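PDB 6EI3: proton-dependent oligopeptide transporter family protein from Xanthomonas campestris, which probably carries short peptides across the bacterial membrane together with protons, as a POT-family member of the major facilitator superfamily. Local coordinates for residues Gly74-Thr77 with Thr78-Phe82; Gly65-Leu68 with Ala69-Phe73. All blocks are in the same frame, centred on the assembly; numbering follows the deposited sequence.

Contact 1: Gly74-Thr77 with Thr78-Phe82; sequences GKYT and TIIWF. With 78M ((2S)-2,3-dihydroxypropyl(7Z)-pentadec-7-enoate), chain B.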
loop_
_atom_site.group_PDB
_atom_site.type_symbol
_atom_site.label_atom_id
_atom_site.label_comp_id
_atom_site.label_asym_id
_atom_site.label_seq_id
_atom_site.Cartn_x
_atom_site.Cartn_y
_atom_site.Cartn_z
ATOM N N GLY A 74 -18.828 -3.790 15.197
ATOM C CA GLY A 74 -19.336 -2.725 14.345
ATOM C C GLY A 74 -18.212 -1.728 14.089
ATOM O O GLY A 74 -17.196 -1.735 14.781
ATOM N N LYS A 75 -18.373 -0.883 13.104
ATOM C CA LYS A 75 -17.342 0.057 12.659
ATOM C C LYS A 75 -17.051 1.197 13.624
ATOM O O LYS A 75 -15.882 1.525 13.808
ATOM C CB LYS A 75 -17.700 0.597 11.271
ATOM C CG LYS A 75 -17.609 -0.476 10.187
ATOM C CD LYS A 75 -18.104 0.040 8.853
ATOM C CE LYS A 75 -18.704 -1.093 8.073
ATOM N NZ LYS A 75 -20.162 -0.920 7.893
ATOM N N TYR A 76 -18.084 1.801 14.245
ATOM C CA TYR A 76 -17.844 2.898 15.195
ATOM C C TYR A 76 -16.869 2.519 16.319
ATOM O O TYR A 76 -15.895 3.243 16.548
ATOM C CB TYR A 76 -19.149 3.457 15.819
ATOM C CG TYR A 76 -18.837 4.491 16.878
ATOM C CD1 TYR A 76 -18.415 5.772 16.525
ATOM C CD2 TYR A 76 -18.854 4.160 18.229
ATOM C CE1 TYR A 76 -18.047 6.707 17.494
ATOM C CE2 TYR A 76 -18.502 5.088 19.208
ATOM C CZ TYR A 76 -18.107 6.365 18.834
ATOM O OH TYR A 76 -17.740 7.277 19.785
ATOM N N THR A 77 -17.178 1.434 17.057
ATOM C CA THR A 77 -16.365 0.975 18.198
ATOM C C THR A 77 -14.941 0.606 17.775
ATOM O O THR A 77 -13.991 0.952 18.464
ATOM C CB THR A 77 -17.086 -0.185 18.907
ATOM O OG1 THR A 77 -18.319 0.320 19.410
ATOM C CG2 THR A 77 -16.271 -0.796 20.057
ATOM N N THR A 78 -14.811 -0.098 16.658
ATOM C CA THR A 78 -13.526 -0.552 16.135
ATOM C C THR A 78 -12.672 0.659 15.745
ATOM O O THR A 78 -11.501 0.717 16.132
ATOM C CB THR A 78 -13.756 -1.564 15.007
ATOM O OG1 THR A 78 -14.682 -2.545 15.476
ATOM C CG2 THR A 78 -12.464 -2.263 14.571
ATOM N N ILE A 79 -13.284 1.660 15.072
ATOM C CA ILE A 79 -12.579 2.890 14.696
ATOM C C ILE A 79 -12.055 3.590 15.941
ATOM O O ILE A 79 -10.884 3.965 15.970
ATOM C CB ILE A 79 -13.406 3.865 13.780
ATOM C CG1 ILE A 79 -13.614 3.247 12.376
ATOM C CG2 ILE A 79 -12.649 5.238 13.657
ATOM C CD1 ILE A 79 -14.794 3.871 11.538
ATOM N N ILE A 80 -12.910 3.763 16.953
ATOM C CA ILE A 80 -12.559 4.433 18.207
ATOM C C ILE A 80 -11.357 3.775 18.898
ATOM O O ILE A 80 -10.414 4.475 19.264
ATOM C CB ILE A 80 -13.805 4.554 19.150
ATOM C CG1 ILE A 80 -14.701 5.740 18.746
ATOM C CG2 ILE A 80 -13.411 4.655 20.643
ATOM C CD1 ILE A 80 -14.147 7.208 19.021
ATOM N N TRP A 81 -11.388 2.434 19.054
ATOM C CA TRP A 81 -10.330 1.718 19.757
ATOM C C TRP A 81 -9.028 1.669 18.981
ATOM O O TRP A 81 -7.981 1.850 19.586
ATOM C CB TRP A 81 -10.798 0.330 20.212
ATOM C CG TRP A 81 -11.649 0.429 21.445
ATOM C CD1 TRP A 81 -13.003 0.278 21.519
ATOM C CD2 TRP A 81 -11.224 0.873 22.747
ATOM N NE1 TRP A 81 -13.437 0.515 22.804
ATOM C CE2 TRP A 81 -12.365 0.882 23.579
ATOM C CE3 TRP A 81 -9.978 1.237 23.299
ATOM C CZ2 TRP A 81 -12.299 1.224 24.938
ATOM C CZ3 TRP A 81 -9.915 1.583 24.643
ATOM C CH2 TRP A 81 -11.063 1.569 25.450
ATOM N N PHE A 82 -9.079 1.468 17.656
ATOM C CA PHE A 82 -7.865 1.506 16.845
ATOM C C PHE A 82 -7.295 2.931 16.825
ATOM O O PHE A 82 -6.083 3.082 16.872
ATOM C CB PHE A 82 -8.122 1.005 15.422
ATOM C CG PHE A 82 -7.963 -0.488 15.265
ATOM C CD1 PHE A 82 -6.702 -1.064 15.157
ATOM C CD2 PHE A 82 -9.071 -1.319 15.233
ATOM C CE1 PHE A 82 -6.554 -2.444 14.992
ATOM C CE2 PHE A 82 -8.922 -2.703 15.069
ATOM C CZ PHE A 82 -7.663 -3.258 14.951
HETATM O O21 78M B . -18.178 2.433 21.129
HETATM C C20 78M B . -17.880 1.769 22.349
HETATM C C18 78M B . -16.527 2.187 22.877
HETATM O O19 78M B . -16.088 1.252 23.869
HETATM C C17 78M B . -16.543 3.581 23.454
HETATM O O2 78M B . -15.160 3.905 23.733
HETATM C C1 78M B . -14.875 5.166 24.077
HETATM O O1 78M B . -15.680 6.062 24.072
HETATM C C2 78M B . -13.433 5.301 24.485
HETATM C C3 78M B . -12.954 6.732 24.729
HETATM C C4 78M B . -12.809 7.557 23.455
HETATM C C5 78M B . -12.146 8.907 23.665
HETATM C C6 78M B . -12.317 9.868 22.494
HETATM C C7 78M B . -11.363 11.028 22.514
HETATM C C8 78M B . -11.484 12.190 23.148
HETATM C C9 78M B . -12.603 12.663 24.038
HETATM C C10 78M B . -12.405 14.102 24.531
HETATM C C11 78M B . -12.794 15.173 23.518
HETATM C C12 78M B . -12.168 16.539 23.767
HETATM C C13 78M B . -12.715 17.646 22.867
HETATM C C15 78M B . -10.741 18.906 21.817
HETATM C C14 78M B . -11.880 18.924 22.832
#
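Y76 and I80, one turn apart on helix 62-95, form the tight side of this contact. CG1 of I80 lies over one face of the Y76 ring, 3.9 Å from its centroid and 28° off the ring normal, a CH-pi contact. With CG of Y76 anti to its own backbone N (chi1 175°), the ring runs forward along the helix to I80. F186 and W187 of helix 168-188 close in on the pair. Buried T78 gives a hydrogen bond of 2.7 Å from OG1 to O of G74, while that from its N to the same carbonyl is weak at 3.4 Å. The hydroxyl bond, side chain to backbone from i to i-4, sits at a kink where the amides of K75 and Y76 lack bonds to the turn before. The T77-W81 side is more open and probably faces membrane lipid. T77 and W81 lie side by side, CG2 of T77 3.7 Å from CD1 of W81. A bound monoacylglycerol bridges them with its glycerol head. OG1 of T77 shares a 2.7 Å hydrogen bond with O21, which also lies at the edge of the Y76 ring. NE1 of W81 donates to O19 at 3.0 Å, near the indole plane.

Contact 2: Gly65-Leu68 with Ala69-Phe73; sequences GGWL and ADRFF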
loop_
_atom_site.group_PDB
_atom_site.type_symbol
_atom_site.label_atom_id
_atom_site.label_comp_id
_atom_site.label_asym_id
_atom_site.label_seq_id
_atom_site.Cartn_x
_atom_site.Cartn_y
_atom_site.Cartn_z
ATOM N N GLY A 65 -8.738 -5.221 11.430
ATOM C CA GLY A 65 -9.744 -4.168 11.569
ATOM C C GLY A 65 -11.109 -4.559 11.019
ATOM O O GLY A 65 -12.111 -4.472 11.728
ATOM N N GLY A 66 -11.135 -5.033 9.771
ATOM C CA GLY A 66 -12.348 -5.462 9.073
ATOM C C GLY A 66 -13.035 -6.637 9.744
ATOM O O GLY A 66 -14.265 -6.647 9.877
ATOM N N TRP A 67 -12.234 -7.617 10.211
ATOM C CA TRP A 67 -12.722 -8.819 10.899
ATOM C C TRP A 67 -13.366 -8.445 12.231
ATOM O O TRP A 67 -14.503 -8.828 12.460
ATOM C CB TRP A 67 -11.586 -9.856 11.086
ATOM C CG TRP A 67 -12.008 -11.138 11.755
ATOM C CD1 TRP A 67 -12.790 -12.124 11.222
ATOM C CD2 TRP A 67 -11.639 -11.586 13.067
ATOM N NE1 TRP A 67 -12.938 -13.153 12.129
ATOM C CE2 TRP A 67 -12.259 -12.839 13.275
ATOM C CE3 TRP A 67 -10.861 -11.038 14.100
ATOM C CZ2 TRP A 67 -12.097 -13.566 14.461
ATOM C CZ3 TRP A 67 -10.712 -11.753 15.278
ATOM C CH2 TRP A 67 -11.330 -13.000 15.454
ATOM N N LEU A 68 -12.674 -7.661 13.082
ATOM C CA LEU A 68 -13.227 -7.231 14.376
ATOM C C LEU A 68 -14.522 -6.432 14.214
ATOM O O LEU A 68 -15.487 -6.680 14.929
ATOM C CB LEU A 68 -12.206 -6.444 15.204
ATOM C CG LEU A 68 -10.957 -7.205 15.649
ATOM C CD1 LEU A 68 -9.950 -6.253 16.285
ATOM C CD2 LEU A 68 -11.317 -8.368 16.611
ATOM N N ALA A 69 -14.550 -5.514 13.245
ATOM C CA ALA A 69 -15.734 -4.688 12.976
ATOM C C ALA A 69 -16.907 -5.525 12.446
ATOM O O ALA A 69 -18.003 -5.428 12.979
ATOM C CB ALA A 69 -15.389 -3.571 11.994
ATOM N N ASP A 70 -16.672 -6.352 11.417
ATOM C CA ASP A 70 -17.718 -7.157 10.794
ATOM C C ASP A 70 -18.223 -8.310 11.617
ATOM O O ASP A 70 -19.363 -8.726 11.413
ATOM C CB ASP A 70 -17.290 -7.672 9.412
ATOM C CG ASP A 70 -17.149 -6.580 8.368
ATOM O OD1 ASP A 70 -17.742 -5.487 8.562
ATOM O OD2 ASP A 70 -16.466 -6.820 7.352
ATOM N N ARG A 71 -17.396 -8.856 12.510
ATOM C CA ARG A 71 -17.822 -10.041 13.247
ATOM C C ARG A 71 -18.137 -9.775 14.696
ATOM O O ARG A 71 -18.771 -10.628 15.309
ATOM C CB ARG A 71 -16.803 -11.202 13.101
ATOM C CG ARG A 71 -16.616 -11.676 11.652
ATOM C CD ARG A 71 -17.791 -12.494 11.124
ATOM N NE ARG A 71 -18.029 -12.274 9.693
ATOM C CZ ARG A 71 -19.107 -11.678 9.183
ATOM N NH1 ARG A 71 -20.068 -11.222 9.982
ATOM N NH2 ARG A 71 -19.235 -11.539 7.870
ATOM N N PHE A 72 -17.732 -8.619 15.261
ATOM C CA PHE A 72 -18.016 -8.401 16.681
ATOM C C PHE A 72 -18.516 -7.020 17.099
ATOM O O PHE A 72 -19.502 -6.941 17.832
ATOM C CB PHE A 72 -16.774 -8.735 17.550
ATOM C CG PHE A 72 -16.179 -10.110 17.350
ATOM C CD1 PHE A 72 -16.775 -11.234 17.911
ATOM C CD2 PHE A 72 -15.039 -10.285 16.574
ATOM C CE1 PHE A 72 -16.236 -12.513 17.705
ATOM C CE2 PHE A 72 -14.491 -11.561 16.377
ATOM C CZ PHE A 72 -15.093 -12.666 16.943
ATOM N N PHE A 73 -17.795 -5.940 16.739
ATOM C CA PHE A 73 -18.088 -4.659 17.349
ATOM C C PHE A 73 -18.734 -3.591 16.499
ATOM O O PHE A 73 -19.107 -2.555 17.049
ATOM C CB PHE A 73 -16.798 -4.082 17.954
ATOM C CG PHE A 73 -15.974 -5.060 18.763
ATOM C CD1 PHE A 73 -16.422 -5.522 19.994
ATOM C CD2 PHE A 73 -14.713 -5.462 18.325
ATOM C CE1 PHE A 73 -15.638 -6.393 20.762
ATOM C CE2 PHE A 73 -13.935 -6.342 19.089
ATOM C CZ PHE A 73 -14.399 -6.792 20.305
#
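The carbonyl of L68 takes two backbone hydrogen bonds, from N of F72 and from N of F73, each 3.0 Å from O of L68. The two bonds differ in quality. The one from F73 is nearly straight, with an N-H...O angle of 164°. The one from F72 is bent to 137°, and its donor sits above the carbonyl plane. Before this point the bonds follow the regular i to i-4 pattern: A69 to G65, D70 to G66 and R71 to W67. The last of these is already bent.

The side chains spread out from this turn. OD2 of D70 lies 3.4 Å from O of G66; both are acceptors, so this is an approach and not a hydrogen bond. The chain of R71 is bent and leads its guanidinium away from W67; NH1 bonds to the carbonyl of P199. CG of R71 stays 3.9 Å from CD1 of W67.

On the surface, W67 and F72 make a T-shaped pair. The edge of F72 meets a face of the six-membered ring of W67, with centroids 5.1 Å apart and planes at 84°. CE2 of F72 does the touching, 3.6 Å from CH2 of W67. The indole swings off opposite its own backbone N, which turns it along the helix toward F72. Beside this pair, CD2 of L68 packs loosely against both F72 and F73, and CB of L68 is 4.1 Å from CD2 of F73. L68 and F73 run side by side in the same direction. The wider step from L68 to F73, one residue longer than a normal helical turn, is a pi-type turn of residues 69-73 within helix 62-95.

In the fold
Contacts 1 and 2 follow each other on helix 62-95, with centres about 9 Å apart. The pi-type turn of contact 2 runs directly into the kink at the start of contact 1. N of G74 probably bonds to O of A69 at 2.9 Å, which carries the wider spacing across the junction. T78 reaches back to contact 2: its OG1 lies 3.5 Å from CA of A69, and its CG2 lies 3.6 Å from O of G65. Contact 1 supplies Y76, T77, I80 and W81 to a lipid pocket completed by L84, A184 and W187. The W67 side chain of contact 2 is about 6 Å from a different bound lipid.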